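Local coordinates for protein CarG (Serratia, PDB 4O7J) that probably protects its host from the carbapenem it makes, as an intrinsic resistance protein that structurally resembles lysozyme inhibitors, at residues 135-140 with 147-152. Numbering follows the deposited sequence.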
# COMPACT_ATOMS: atom_id res chain seq x y z
N THR A 135 2.67 14.61 -24.29
CA THR A 135 1.30 14.97 -24.38
C THR A 135 0.68 14.10 -25.42
O THR A 135 1.23 13.98 -26.53
CB THR A 135 1.13 16.44 -24.78
OG1 THR A 135 1.93 17.25 -23.94
CG2 THR A 135 -0.28 16.85 -24.67
N ALA A 136 -0.45 13.44 -25.10
CA ALA A 136 -1.07 12.66 -26.12
C ALA A 136 -1.50 13.60 -27.29
O ALA A 136 -1.84 14.74 -27.10
CB ALA A 136 -2.25 11.89 -25.57
N GLN A 137 -1.56 13.05 -28.48
CA GLN A 137 -1.85 13.82 -29.69
C GLN A 137 -3.33 13.99 -29.99
O GLN A 137 -3.68 14.74 -30.84
CB GLN A 137 -1.01 13.24 -30.85
CG GLN A 137 0.45 13.57 -30.53
CD GLN A 137 1.42 13.03 -31.59
OE1 GLN A 137 1.35 13.42 -32.74
NE2 GLN A 137 2.29 12.12 -31.19
N ARG A 138 -4.20 13.30 -29.27
CA ARG A 138 -5.59 13.48 -29.36
C ARG A 138 -6.09 13.86 -27.97
O ARG A 138 -5.44 13.57 -26.96
CB ARG A 138 -6.15 12.14 -29.80
CG ARG A 138 -7.58 12.11 -30.14
CD ARG A 138 -7.95 10.76 -30.77
NE ARG A 138 -9.19 10.93 -31.52
CZ ARG A 138 -9.26 11.48 -32.74
NH1 ARG A 138 -8.16 11.90 -33.37
NH2 ARG A 138 -10.44 11.61 -33.34
N SER A 139 -7.22 14.56 -27.95
CA SER A 139 -7.91 14.89 -26.72
C SER A 139 -8.98 13.79 -26.43
O SER A 139 -9.52 13.17 -27.36
CB SER A 139 -8.52 16.27 -26.83
OG SER A 139 -9.54 16.23 -27.80
N TYR A 140 -9.20 13.50 -25.14
CA TYR A 140 -10.00 12.33 -24.72
C TYR A 140 -10.89 12.69 -23.56
O TYR A 140 -10.54 13.56 -22.75
CB TYR A 140 -9.09 11.16 -24.24
CG TYR A 140 -8.18 10.57 -25.30
CD1 TYR A 140 -8.67 9.71 -26.27
CD2 TYR A 140 -6.86 10.92 -25.36
CE1 TYR A 140 -7.84 9.12 -27.25
CE2 TYR A 140 -6.02 10.36 -26.30
CZ TYR A 140 -6.52 9.49 -27.26
OH TYR A 140 -5.66 8.97 -28.18
N TYR A 147 -3.94 5.53 -23.63
CA TYR A 147 -2.97 4.38 -23.65
C TYR A 147 -2.95 3.76 -25.06
O TYR A 147 -2.02 3.05 -25.42
CB TYR A 147 -3.32 3.29 -22.63
CG TYR A 147 -3.06 3.68 -21.21
CD1 TYR A 147 -1.80 4.09 -20.82
CD2 TYR A 147 -4.03 3.63 -20.26
CE1 TYR A 147 -1.55 4.53 -19.57
CE2 TYR A 147 -3.77 4.03 -18.99
CZ TYR A 147 -2.51 4.47 -18.64
OH TYR A 147 -2.27 4.80 -17.33
N GLN A 148 -3.96 4.05 -25.85
CA GLN A 148 -3.96 3.60 -27.27
C GLN A 148 -2.77 4.19 -28.04
O GLN A 148 -2.38 3.64 -29.07
CB GLN A 148 -5.29 4.01 -27.91
CG GLN A 148 -6.51 3.45 -27.12
CD GLN A 148 -7.89 4.13 -27.27
OE1 GLN A 148 -8.02 5.30 -27.63
NE2 GLN A 148 -8.94 3.36 -26.94
N GLU A 149 -2.20 5.32 -27.59
CA GLU A 149 -1.06 5.91 -28.26
C GLU A 149 0.30 5.37 -27.76
O GLU A 149 1.34 5.76 -28.26
CB GLU A 149 -1.04 7.45 -28.10
CG GLU A 149 -2.36 8.09 -28.52
CD GLU A 149 -2.33 9.64 -28.57
OE1 GLU A 149 -1.25 10.22 -28.58
OE2 GLU A 149 -3.45 10.26 -28.56
N VAL A 150 0.31 4.53 -26.74
CA VAL A 150 1.60 4.15 -26.20
C VAL A 150 2.29 3.17 -27.16
O VAL A 150 1.66 2.28 -27.71
CB VAL A 150 1.56 3.60 -24.78
CG1 VAL A 150 1.15 4.67 -23.82
CG2 VAL A 150 0.70 2.40 -24.70
N ASP A 151 3.55 3.39 -27.38
CA ASP A 151 4.30 2.42 -28.17
C ASP A 151 5.71 2.29 -27.69
O ASP A 151 6.16 3.02 -26.82
CB ASP A 151 4.18 2.75 -29.68
CG ASP A 151 4.76 4.10 -30.06
OD1 ASP A 151 5.52 4.71 -29.27
OD2 ASP A 151 4.46 4.56 -31.20
N GLU A 152 6.46 1.37 -28.34
CA GLU A 152 7.83 1.09 -27.97
C GLU A 152 8.69 2.36 -27.89
O GLU A 152 9.51 2.55 -26.93
CB GLU A 152 8.40 -0.03 -28.91
CG GLU A 152 8.02 -0.01 -30.41
CD GLU A 152 6.52 0.04 -30.82
OE1 GLU A 152 5.61 -0.49 -30.12
OE2 GLU A 152 6.24 0.63 -31.92
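Glu149 lays its carboxylate over the CB of Ala136 and against the phenol end of Tyr140, and nearly half of the area buried here is its own. Both oxygens lie 3.6 Å from Ala136 CB, so the methyl meets the carboxylate rather than one of its corners. With CG anti to the carbonyl carbon (chi1 -53°) and the chain extended beyond it, the side chain spans the 7.1 Å between the CA atoms of Ala136 and Glu149. Its two oxygens then divide the work. OE1 takes the backbone N-H of Gln137 on its syn lone pair at 2.8 Å, an almost straight bond of 173° at N-H...O. OE2 receives two donors: its syn lone pair faces Arg138 N at 3.2 Å, a bent bond of 139°, while its anti lone pair accepts from Tyr140 OH at 2.6 Å. Three bonds thus fix the rotation of the carboxylate, probably favouring its ionised form. The phenol meets OE2 at the ring edge, close to the ring plane, although ring and carboxylate planes are steeply inclined to each other. Gln148 OE1 comes obliquely to Tyr140 CE1 at 3.8 Å, a looser contact. Outside the two segments, Tyr140 also touches Val107, and backbone hydrogen bonds tie Ala136 to Val107 and Tyr140 to Gly105. A carboxylate from a 3-10 turn receiving two successive backbone N-H groups and a tyrosine hydroxyl ties together the two ends of the irregular connection from strand 126-135, outermost in this chain's four-stranded antiparallel sheet, to the short helix 152-155.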